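Local structure of CELL WALL surface anchor family protein (Streptococcus pneumoniae, 2WW8) at residues 139-144 with 171-176; 354-359 with 389-394; 440-445 with 496-501; 687-692 with 719-724. The protein acts as the adhesin of the pneumococcal pilus, a cell-wall surface protein that probably takes part in recognising host cells. One frame throughout, in Å; residues are numbered along the deposited sequence.

The four contacts follow one another along the chain, yet they gather in two places. Contacts 1 and 4, centres 9 Å apart, join where strands 135-137 and 724-730, neighbours in one sheet, give way to strands 171-184 and 717-718, also paired: the chain leaves one domain and returns to it side by side. Contacts 2 and 3, centres 11 Å apart, lie 73 to 88 Å from the first pair, between centres. They share the short antiparallel pair 392-393 and 442-443, beside the parallel sheet and magnesium site of a domain resembling the A-type domains of integrins. One cluster lies at a junction in an elongated molecule, the other near the metal of the probable recognition domain.

Contact 1: 139-144 with 171-176; sequences EALSDQ and QHKALN
Gln171 opens strand 171-184 and makes most of this contact with the irregular run 139-144. Its CB rests on CB of Leu141 at 3.7 Å, the two side chains sliding past each other in opposite directions. A bend at chi2 (-65°) then turns the amide along the backbone, where NE2 donates to Ser142 O over 2.9 Å in a nearly straight bond, although the modelled place of NE2 is less certain. Glutamine suits the spot because its methylenes pack while its amide serves a carbonyl; Ser142 O takes a second donor from Arg719. His172 contributes mainly backbone, its O lying 4.1 Å from CD1 of Leu141 and itself bonded by Arg719, while its N donates to the hydroxyl of Tyr145. At Lys173 the aliphatic part does the touching: CG meets CD1 of Leu141 at a tight 3.5 Å, the chains crossing at about a right angle. A turn at chi3 (76°) carries the ammonium on to its salt bridge with Asp720. The chemistry implies a small apolar patch at Leu141 with polar bonds beside it, joining the link after strand 135-137 to the start of strand 171-184.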
# COMPACT_ATOMS: atom_id res chain seq x y z
N GLU A 139 -13.84 -25.88 16.50
CA GLU A 139 -14.46 -26.30 15.26
C GLU A 139 -13.65 -25.79 14.05
O GLU A 139 -13.02 -24.73 14.13
CB GLU A 139 -15.88 -25.74 15.25
CG GLU A 139 -16.70 -26.15 14.06
CD GLU A 139 -16.91 -27.66 14.04
OE1 GLU A 139 -16.05 -28.37 13.48
OE2 GLU A 139 -17.94 -28.10 14.59
N ALA A 140 -13.64 -26.53 12.94
CA ALA A 140 -12.90 -26.18 11.74
C ALA A 140 -13.70 -25.15 10.96
O ALA A 140 -14.93 -25.18 10.96
CB ALA A 140 -12.67 -27.40 10.88
N LEU A 141 -12.99 -24.21 10.33
CA LEU A 141 -13.62 -23.16 9.52
C LEU A 141 -14.04 -23.74 8.17
O LEU A 141 -13.41 -24.68 7.71
CB LEU A 141 -12.63 -22.03 9.30
CG LEU A 141 -12.49 -20.94 10.36
CD1 LEU A 141 -11.25 -20.20 10.01
CD2 LEU A 141 -13.68 -19.99 10.33
N SER A 142 -15.11 -23.25 7.56
CA SER A 142 -15.48 -23.72 6.23
C SER A 142 -14.53 -23.18 5.15
O SER A 142 -13.78 -22.22 5.39
CB SER A 142 -16.93 -23.33 5.92
OG SER A 142 -17.05 -21.94 5.61
N ASP A 143 -14.58 -23.79 3.96
CA ASP A 143 -13.80 -23.35 2.80
C ASP A 143 -14.56 -22.46 1.79
O ASP A 143 -14.15 -22.36 0.62
CB ASP A 143 -13.17 -24.55 2.07
CG ASP A 143 -14.21 -25.44 1.38
OD1 ASP A 143 -15.44 -25.18 1.52
OD2 ASP A 143 -13.80 -26.40 0.69
N GLN A 144 -15.63 -21.82 2.27
CA GLN A 144 -16.42 -20.86 1.50
C GLN A 144 -16.00 -19.40 1.65
O GLN A 144 -16.00 -18.85 2.75
CB GLN A 144 -17.90 -20.99 1.88
CG GLN A 144 -18.44 -22.38 1.62
CD GLN A 144 -18.49 -22.71 0.14
OE1 GLN A 144 -17.82 -23.63 -0.33
NE2 GLN A 144 -19.29 -21.95 -0.61
N GLN A 171 -7.56 -22.61 6.91
CA GLN A 171 -8.54 -21.66 6.39
C GLN A 171 -8.33 -20.25 6.94
O GLN A 171 -7.59 -20.06 7.90
CB GLN A 171 -9.97 -22.14 6.69
CG GLN A 171 -10.31 -23.51 6.07
CD GLN A 171 -10.32 -23.45 4.54
OE1 GLN A 171 -9.36 -23.87 3.90
NE2 GLN A 171 -11.39 -22.91 3.96
N HIS A 172 -8.99 -19.25 6.34
CA HIS A 172 -8.73 -17.87 6.73
C HIS A 172 -9.96 -17.22 7.34
O HIS A 172 -11.11 -17.48 6.94
CB HIS A 172 -8.23 -17.08 5.52
CG HIS A 172 -6.80 -17.34 5.17
ND1 HIS A 172 -6.38 -18.52 4.59
CD2 HIS A 172 -5.69 -16.58 5.31
CE1 HIS A 172 -5.07 -18.48 4.39
NE2 HIS A 172 -4.63 -17.31 4.82
N LYS A 173 -9.69 -16.34 8.29
CA LYS A 173 -10.71 -15.62 9.05
C LYS A 173 -11.03 -14.20 8.53
O LYS A 173 -12.04 -13.59 8.91
CB LYS A 173 -10.36 -15.66 10.53
CG LYS A 173 -10.73 -16.98 11.15
CD LYS A 173 -10.19 -17.16 12.56
CE LYS A 173 -11.01 -16.35 13.54
NZ LYS A 173 -10.79 -16.78 14.96
N ALA A 174 -10.20 -13.71 7.62
CA ALA A 174 -10.35 -12.32 7.17
C ALA A 174 -9.92 -12.15 5.72
O ALA A 174 -9.00 -12.87 5.26
CB ALA A 174 -9.54 -11.39 8.05
N LEU A 175 -10.57 -11.19 5.07
CA LEU A 175 -10.43 -10.84 3.64
C LEU A 175 -10.27 -9.33 3.45
O LEU A 175 -11.00 -8.53 4.07
CB LEU A 175 -11.61 -11.30 2.76
CG LEU A 175 -12.05 -12.78 2.92
CD1 LEU A 175 -13.39 -13.05 2.26
CD2 LEU A 175 -11.01 -13.78 2.41
N ASN A 176 -9.33 -8.97 2.57
CA ASN A 176 -9.13 -7.61 2.17
C ASN A 176 -9.52 -7.47 0.70
O ASN A 176 -9.40 -8.43 -0.08
CB ASN A 176 -7.66 -7.20 2.32
CG ASN A 176 -7.37 -6.53 3.66
OD1 ASN A 176 -8.27 -5.99 4.33
ND2 ASN A 176 -6.10 -6.55 4.06

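Contact 2: 354-359 with 389-394; sequences FGATFT and VPTMSY
The Phe358 ring has CB of Met392 over one face, 4.2 Å from the ring centroid, and Tyr394 at its edge. The two aromatic rings form an edge-to-face pair with centroids 4.7 Å apart and planes at 58°; CZ of Phe358 stands over the centre of one face of Tyr394, and the tyrosine hydroxyl bonds to Glu437. Phe358 gets there with CG anti to its backbone N (chi1 -167°), and a flat, apolar side chain fits between methionine and tyrosine. Met392 SD adds an oblique Met-aromatic contact, the two side chains crossing at about a right angle. Phe358 is the N-cap of helix 359-373, while 389-394 follows Asp387, a magnesium ligand with Ser234 and Ser236: a site consistent with the metal-ion-dependent adhesion site (MIDAS) of integrin A-type domains. The Thr357 side chain lies about 4 Å from the ion. The backbone O of Thr357 receives Thr391 N, 3.0 Å away and almost straight in the carbonyl plane, and weakly Met392 N at 3.5 Å. Threonine suits positions 357 and 391, the hydroxyls holding a shared water 2.7 Å from Thr357 OG1 and from Thr391 OG1. Thr359 OG1 packs on Pro390 CB at 3.5 Å.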
# COMPACT_ATOMS: atom_id res chain seq x y z
N PHE A 354 32.01 24.13 -26.55
CA PHE A 354 30.63 24.30 -26.98
C PHE A 354 29.75 24.96 -25.94
O PHE A 354 28.51 25.00 -26.08
CB PHE A 354 30.07 22.90 -27.38
CG PHE A 354 30.76 22.34 -28.61
CD1 PHE A 354 32.03 21.78 -28.53
CD2 PHE A 354 30.18 22.47 -29.86
CE1 PHE A 354 32.68 21.31 -29.67
CE2 PHE A 354 30.84 21.99 -31.03
CZ PHE A 354 32.08 21.46 -30.93
N GLY A 355 30.35 25.50 -24.88
CA GLY A 355 29.51 25.96 -23.75
C GLY A 355 29.40 27.47 -23.53
O GLY A 355 29.38 27.89 -22.37
N ALA A 356 29.39 28.27 -24.58
CA ALA A 356 29.12 29.70 -24.48
C ALA A 356 27.57 29.92 -24.52
O ALA A 356 26.82 28.96 -24.36
CB ALA A 356 29.76 30.44 -25.66
N THR A 357 27.10 31.12 -24.82
CA THR A 357 25.71 31.54 -24.61
C THR A 357 25.14 32.15 -25.90
O THR A 357 25.23 33.37 -26.11
CB THR A 357 25.59 32.46 -23.40
OG1 THR A 357 26.30 31.84 -22.32
CG2 THR A 357 24.09 32.70 -22.97
N PHE A 358 24.56 31.30 -26.75
CA PHE A 358 23.97 31.77 -28.02
C PHE A 358 22.44 31.88 -27.89
O PHE A 358 21.69 31.04 -28.35
CB PHE A 358 24.33 30.83 -29.16
CG PHE A 358 24.06 31.36 -30.56
CD1 PHE A 358 23.43 32.61 -30.78
CD2 PHE A 358 24.55 30.65 -31.63
CE1 PHE A 358 23.23 33.07 -32.10
CE2 PHE A 358 24.36 31.11 -32.96
CZ PHE A 358 23.69 32.30 -33.21
N THR A 359 22.03 32.93 -27.19
CA THR A 359 20.64 33.10 -26.73
C THR A 359 19.72 33.21 -27.95
O THR A 359 18.67 32.57 -27.97
CB THR A 359 20.52 34.43 -25.93
OG1 THR A 359 21.49 34.38 -24.89
CG2 THR A 359 19.10 34.56 -25.25
N VAL A 389 24.09 36.64 -20.00
CA VAL A 389 23.85 37.42 -21.19
C VAL A 389 24.50 36.79 -22.43
O VAL A 389 25.45 36.04 -22.28
CB VAL A 389 24.30 38.88 -20.97
CG1 VAL A 389 23.57 39.52 -19.74
CG2 VAL A 389 25.81 39.00 -20.81
N PRO A 390 23.98 37.12 -23.62
CA PRO A 390 24.48 36.47 -24.83
C PRO A 390 25.94 36.85 -25.12
O PRO A 390 26.37 37.96 -24.85
CB PRO A 390 23.56 37.00 -25.97
CG PRO A 390 22.88 38.28 -25.44
CD PRO A 390 22.85 38.06 -23.89
N THR A 391 26.69 35.92 -25.71
CA THR A 391 28.06 36.14 -26.03
C THR A 391 28.30 35.64 -27.47
O THR A 391 29.45 35.57 -27.91
CB THR A 391 29.04 35.43 -25.05
OG1 THR A 391 28.71 34.04 -24.99
CG2 THR A 391 29.03 36.04 -23.60
N MET A 392 27.21 35.33 -28.18
CA MET A 392 27.15 35.01 -29.57
C MET A 392 25.84 35.54 -30.17
O MET A 392 24.84 35.64 -29.45
CB MET A 392 27.14 33.47 -29.72
CG MET A 392 28.51 32.94 -29.30
SD MET A 392 28.65 31.12 -29.41
CE MET A 392 28.76 30.86 -31.18
N SER A 393 25.82 35.81 -31.46
CA SER A 393 24.55 36.25 -32.09
C SER A 393 24.73 36.00 -33.59
O SER A 393 25.87 35.83 -34.08
CB SER A 393 24.33 37.76 -31.80
OG SER A 393 25.47 38.52 -32.18
N TYR A 394 23.63 36.00 -34.36
CA TYR A 394 23.71 35.97 -35.83
C TYR A 394 23.92 37.39 -36.35
O TYR A 394 23.41 38.32 -35.77
CB TYR A 394 22.46 35.38 -36.47
CG TYR A 394 22.36 33.87 -36.30
CD1 TYR A 394 23.22 33.00 -36.95
CD2 TYR A 394 21.31 33.32 -35.58
CE1 TYR A 394 23.09 31.61 -36.83
CE2 TYR A 394 21.12 31.96 -35.49
CZ TYR A 394 22.02 31.12 -36.10
OH TYR A 394 21.84 29.77 -35.91
O HOH W 1 28.81 32.74 -22.59

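Contact 3: 440-445 with 496-501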
# COMPACT_ATOMS: atom_id res chain seq x y z
N ILE A 440 29.83 32.19 -40.12
CA ILE A 440 29.09 33.46 -40.11
C ILE A 440 28.71 33.97 -38.74
O ILE A 440 28.51 35.17 -38.58
CB ILE A 440 27.79 33.41 -40.90
CG1 ILE A 440 26.97 32.22 -40.38
CG2 ILE A 440 28.15 33.41 -42.45
CD1 ILE A 440 25.66 31.92 -41.05
N VAL A 441 28.60 33.09 -37.76
CA VAL A 441 28.20 33.51 -36.42
C VAL A 441 29.14 34.56 -35.83
O VAL A 441 30.38 34.55 -36.04
CB VAL A 441 28.02 32.27 -35.48
CG1 VAL A 441 29.43 31.65 -35.00
CG2 VAL A 441 27.21 32.56 -34.25
N ARG A 442 28.54 35.45 -35.00
CA ARG A 442 29.32 36.49 -34.31
C ARG A 442 29.63 35.99 -32.92
O ARG A 442 28.77 35.36 -32.30
CB ARG A 442 28.58 37.85 -34.24
CG ARG A 442 28.03 38.40 -35.57
CD ARG A 442 29.13 38.49 -36.63
NE ARG A 442 30.18 39.41 -36.25
CZ ARG A 442 31.20 39.75 -37.04
NH1 ARG A 442 31.30 39.21 -38.25
NH2 ARG A 442 32.12 40.59 -36.57
N GLY A 443 30.84 36.31 -32.43
CA GLY A 443 31.20 35.93 -31.05
C GLY A 443 31.57 34.47 -30.88
O GLY A 443 31.40 33.66 -31.79
N ASP A 444 32.11 34.13 -29.71
CA ASP A 444 32.52 32.76 -29.42
C ASP A 444 32.44 32.48 -27.92
O ASP A 444 33.07 31.51 -27.47
CB ASP A 444 33.90 32.49 -30.04
CG ASP A 444 35.05 33.19 -29.27
OD1 ASP A 444 34.81 33.97 -28.29
OD2 ASP A 444 36.21 32.93 -29.67
N GLY A 445 31.70 33.30 -27.14
CA GLY A 445 31.77 33.18 -25.66
C GLY A 445 32.69 34.16 -24.98
O GLY A 445 32.63 34.24 -23.77
N TRP A 496 42.01 40.29 -31.66
CA TRP A 496 40.78 39.44 -31.69
C TRP A 496 40.41 39.09 -33.18
O TRP A 496 40.60 39.94 -34.08
CB TRP A 496 39.59 40.25 -31.10
CG TRP A 496 39.86 40.67 -29.73
CD1 TRP A 496 40.13 41.93 -29.30
CD2 TRP A 496 39.93 39.82 -28.56
NE1 TRP A 496 40.38 41.93 -27.96
CE2 TRP A 496 40.25 40.65 -27.48
CE3 TRP A 496 39.75 38.44 -28.35
CZ2 TRP A 496 40.39 40.17 -26.17
CZ3 TRP A 496 39.89 37.96 -27.05
CH2 TRP A 496 40.21 38.82 -25.98
N ARG A 497 39.94 37.88 -33.46
CA ARG A 497 39.52 37.53 -34.82
C ARG A 497 38.27 38.31 -35.27
O ARG A 497 37.48 38.77 -34.40
CB ARG A 497 39.39 35.99 -34.97
CG ARG A 497 38.11 35.39 -34.46
CD ARG A 497 38.13 33.86 -34.66
NE ARG A 497 36.82 33.24 -34.48
CZ ARG A 497 36.37 32.77 -33.33
NH1 ARG A 497 37.13 32.88 -32.24
NH2 ARG A 497 35.15 32.23 -33.24
N GLU A 498 38.15 38.51 -36.59
CA GLU A 498 37.12 39.33 -37.18
C GLU A 498 35.74 39.07 -36.54
O GLU A 498 35.03 39.98 -36.20
CB GLU A 498 36.99 39.05 -38.68
CG GLU A 498 36.17 40.14 -39.35
CD GLU A 498 34.63 39.91 -39.25
OE1 GLU A 498 34.23 38.72 -39.17
OE2 GLU A 498 33.78 40.87 -39.25
N SER A 499 35.35 37.81 -36.42
CA SER A 499 33.98 37.49 -35.99
C SER A 499 33.64 37.86 -34.54
O SER A 499 32.48 37.80 -34.16
CB SER A 499 33.71 36.02 -36.29
OG SER A 499 34.36 35.26 -35.31
N ILE A 500 34.64 38.29 -33.75
CA ILE A 500 34.47 38.69 -32.35
C ILE A 500 34.33 40.21 -32.26
O ILE A 500 33.91 40.72 -31.23
CB ILE A 500 35.74 38.25 -31.54
CG1 ILE A 500 36.01 36.74 -31.60
CG2 ILE A 500 35.69 38.62 -30.09
CD1 ILE A 500 34.86 35.80 -31.47
N LEU A 501 34.75 40.94 -33.31
CA LEU A 501 34.74 42.38 -33.32
C LEU A 501 33.37 42.96 -33.69
O LEU A 501 32.46 42.24 -34.10
CB LEU A 501 35.73 42.86 -34.41
CG LEU A 501 37.20 42.38 -34.18
CD1 LEU A 501 38.09 42.73 -35.41
CD2 LEU A 501 37.82 42.94 -32.92
O HOH W 2 32.32 33.75 -34.29
O HOH W 3 31.05 40.12 -33.40
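Two ion pairs flank a central backbone bond. In the first, the guanidinium of Arg442 meets the carboxylate of Glu498 end-on: NH1 lies 3.1 Å from both OE1 and OE2 of Glu498, and NH2 is 3.2 Å from OE2, which therefore accepts twice. The two planes stand 69° apart, so the pair is not coplanar. NH2 also donates a hydrogen bond to Leu501 O at 3.0 Å, in the guanidinium plane but above the carbonyl plane. Bends at chi2 and chi3 curl the arginine back over 498-500, setting Ser499 O over one of its faces. In the second pair, Arg497 NH1 approaches Asp444 OD2 to 2.7 Å from above the carboxylate plane; proximity of the two charges probably keeps this buried aspartate ionised. Ile500 CD1 packs against Asp444 CG at 3.4 Å and over one face of the Arg497 guanidinium, toward its rim, an apolar cover suited to isoleucine. Between the pairs, Gly443 N bonds Ser499 O at 2.8 Å, nearly straight; the positive phi of Gly443 (77°) is one that glycine adopts easily.

One layer out, water joins Arg442 NE to the carbonyls of Ser499 and Leu501, and another ties Val441 O and Gly443 O to Ser499 OG. The 3-10 turn 498-500 sets Ser499 O and the following Leu501 O in place, through Ile500 N to Arg497 O and Leu501 N to Glu498 O. This is packing about 13 Å from the magnesium ion (Asp444 side chain), joining the loop that carries strand 442-443, itself paired with 392-393, to the turn between strand 489-496 and helix 516-526.

Contact 4: 687-692 with 719-724; sequences VSNKFY and RDVRKY
This is a surface contact between a beta turn and an irregular, extended run, joining the loop after strand 673-682 to the one between strands 717-718 and 724-730. Val687 to Lys690 form a type II turn, closed by Lys690 N to Val687 O, with Asn689 in the left-handed position (phi 83°), which asparagine tolerates better than most residues. The N-H of Asn689, at the third position of the turn, points straight at Asp720 O, 2.7 Å away in the carbonyl plane. Ser688 OG, anti to its backbone N (chi1 -151°), takes Arg722 N at a very short 2.5 Å, so the serine hydroxyl serves as acceptor for a backbone N-H; a short side chain suits this close approach. Arg719 then spreads over Phe691: with CG in the crowded position and the chain extended to NE, its CD lies 3.6 Å from the ring centroid in a CH-pi contact, and the guanidinium is tilted only 25° from the ring. NH1 reaches Asn689 O at 3.2 Å on a carbonyl lone pair, while NE and NH2 serve carbonyls of contact 1. A water accepts from Asp720 N at 2.8 Å beside the carbonyls of Val687 and Lys690.

Further bonds join Asn689 OD1 to Ser142 N and Asp720 OD2 to Asn202 ND2. The turn runs into strand 692-693, which pairs with 717-718; that strand in turn pairs with 171-184, and 719-724 passes on into strand 724-730, between strands 48-55 and 135-137.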
# COMPACT_ATOMS: atom_id res chain seq x y z
N VAL A 687 -22.75 -15.24 13.32
CA VAL A 687 -23.07 -16.57 12.80
C VAL A 687 -21.83 -17.33 12.37
O VAL A 687 -21.04 -16.86 11.56
CB VAL A 687 -24.09 -16.47 11.65
CG1 VAL A 687 -24.32 -17.82 10.98
CG2 VAL A 687 -25.42 -15.88 12.17
N SER A 688 -21.66 -18.54 12.87
CA SER A 688 -20.49 -19.33 12.53
C SER A 688 -20.19 -19.36 11.02
O SER A 688 -21.10 -19.60 10.25
CB SER A 688 -20.69 -20.76 13.09
OG SER A 688 -19.45 -21.36 13.40
N ASN A 689 -18.94 -19.11 10.62
CA ASN A 689 -18.44 -19.32 9.26
C ASN A 689 -18.72 -18.18 8.26
O ASN A 689 -18.16 -18.11 7.16
CB ASN A 689 -18.93 -20.68 8.72
CG ASN A 689 -18.01 -21.82 9.13
OD1 ASN A 689 -16.80 -21.66 9.21
ND2 ASN A 689 -18.59 -22.99 9.38
N LYS A 690 -19.64 -17.31 8.69
CA LYS A 690 -20.17 -16.20 7.91
C LYS A 690 -19.25 -14.97 7.91
O LYS A 690 -18.72 -14.52 8.94
CB LYS A 690 -21.55 -15.83 8.46
CG LYS A 690 -22.26 -14.73 7.69
CD LYS A 690 -23.68 -14.45 8.23
CE LYS A 690 -24.32 -13.17 7.66
NZ LYS A 690 -24.26 -13.24 6.19
N PHE A 691 -19.04 -14.42 6.72
CA PHE A 691 -18.17 -13.26 6.56
C PHE A 691 -18.97 -11.98 6.78
O PHE A 691 -20.02 -11.78 6.18
CB PHE A 691 -17.49 -13.25 5.20
CG PHE A 691 -16.22 -14.03 5.17
CD1 PHE A 691 -15.09 -13.55 5.81
CD2 PHE A 691 -16.16 -15.26 4.51
CE1 PHE A 691 -13.89 -14.29 5.79
CE2 PHE A 691 -14.98 -16.01 4.48
CZ PHE A 691 -13.84 -15.54 5.12
N TYR A 692 -18.48 -11.12 7.66
CA TYR A 692 -19.14 -9.83 7.91
C TYR A 692 -18.27 -8.73 7.34
O TYR A 692 -17.07 -8.69 7.65
CB TYR A 692 -19.31 -9.62 9.43
CG TYR A 692 -20.40 -10.51 10.01
CD1 TYR A 692 -20.08 -11.79 10.46
CD2 TYR A 692 -21.75 -10.11 10.06
CE1 TYR A 692 -21.06 -12.64 10.96
CE2 TYR A 692 -22.73 -10.97 10.60
CZ TYR A 692 -22.38 -12.23 11.03
OH TYR A 692 -23.30 -13.15 11.55
N ARG A 719 -14.62 -13.17 9.82
CA ARG A 719 -15.54 -14.18 10.34
C ARG A 719 -14.91 -14.96 11.48
O ARG A 719 -13.72 -14.78 11.78
CB ARG A 719 -15.91 -15.18 9.24
CG ARG A 719 -14.67 -15.92 8.74
CD ARG A 719 -15.08 -17.12 7.94
NE ARG A 719 -13.95 -17.81 7.33
CZ ARG A 719 -14.10 -18.96 6.68
NH1 ARG A 719 -15.31 -19.48 6.60
NH2 ARG A 719 -13.05 -19.57 6.14
N ASP A 720 -15.70 -15.83 12.10
CA ASP A 720 -15.19 -16.80 13.07
C ASP A 720 -16.07 -18.05 12.99
O ASP A 720 -17.12 -18.01 12.34
CB ASP A 720 -15.16 -16.28 14.51
CG ASP A 720 -14.22 -17.08 15.42
OD1 ASP A 720 -13.42 -17.93 14.94
OD2 ASP A 720 -14.26 -16.88 16.64
N VAL A 721 -15.62 -19.14 13.63
CA VAL A 721 -16.40 -20.39 13.63
C VAL A 721 -16.73 -20.68 15.09
O VAL A 721 -15.84 -20.62 15.95
CB VAL A 721 -15.65 -21.57 12.95
CG1 VAL A 721 -14.31 -21.86 13.60
CG2 VAL A 721 -16.49 -22.86 12.99
N ARG A 722 -18.00 -20.92 15.38
CA ARG A 722 -18.38 -21.03 16.78
C ARG A 722 -17.93 -22.37 17.36
O ARG A 722 -17.93 -23.39 16.67
CB ARG A 722 -19.88 -20.86 16.86
CG ARG A 722 -20.33 -20.29 18.17
CD ARG A 722 -21.81 -20.05 17.91
NE ARG A 722 -22.05 -18.67 17.54
CZ ARG A 722 -21.84 -17.68 18.41
NH1 ARG A 722 -21.38 -18.00 19.61
NH2 ARG A 722 -22.06 -16.42 18.07
N LYS A 723 -17.49 -22.36 18.62
CA LYS A 723 -17.17 -23.61 19.32
C LYS A 723 -18.42 -24.38 19.74
O LYS A 723 -19.49 -23.81 20.01
CB LYS A 723 -16.30 -23.36 20.55
CG LYS A 723 -14.87 -23.08 20.18
CD LYS A 723 -14.23 -22.36 21.34
CE LYS A 723 -12.89 -21.77 20.97
NZ LYS A 723 -12.03 -22.00 22.18
N TYR A 724 -18.29 -25.70 19.78
CA TYR A 724 -19.45 -26.50 20.17
C TYR A 724 -19.26 -27.08 21.58
O TYR A 724 -18.13 -27.35 21.99
CB TYR A 724 -19.79 -27.57 19.12
CG TYR A 724 -18.71 -28.59 18.98
CD1 TYR A 724 -18.60 -29.63 19.91
CD2 TYR A 724 -17.78 -28.51 17.95
CE1 TYR A 724 -17.60 -30.56 19.81
CE2 TYR A 724 -16.77 -29.45 17.84
CZ TYR A 724 -16.70 -30.47 18.78
OH TYR A 724 -15.71 -31.42 18.71
O HOH W 4 -18.39 -15.21 11.59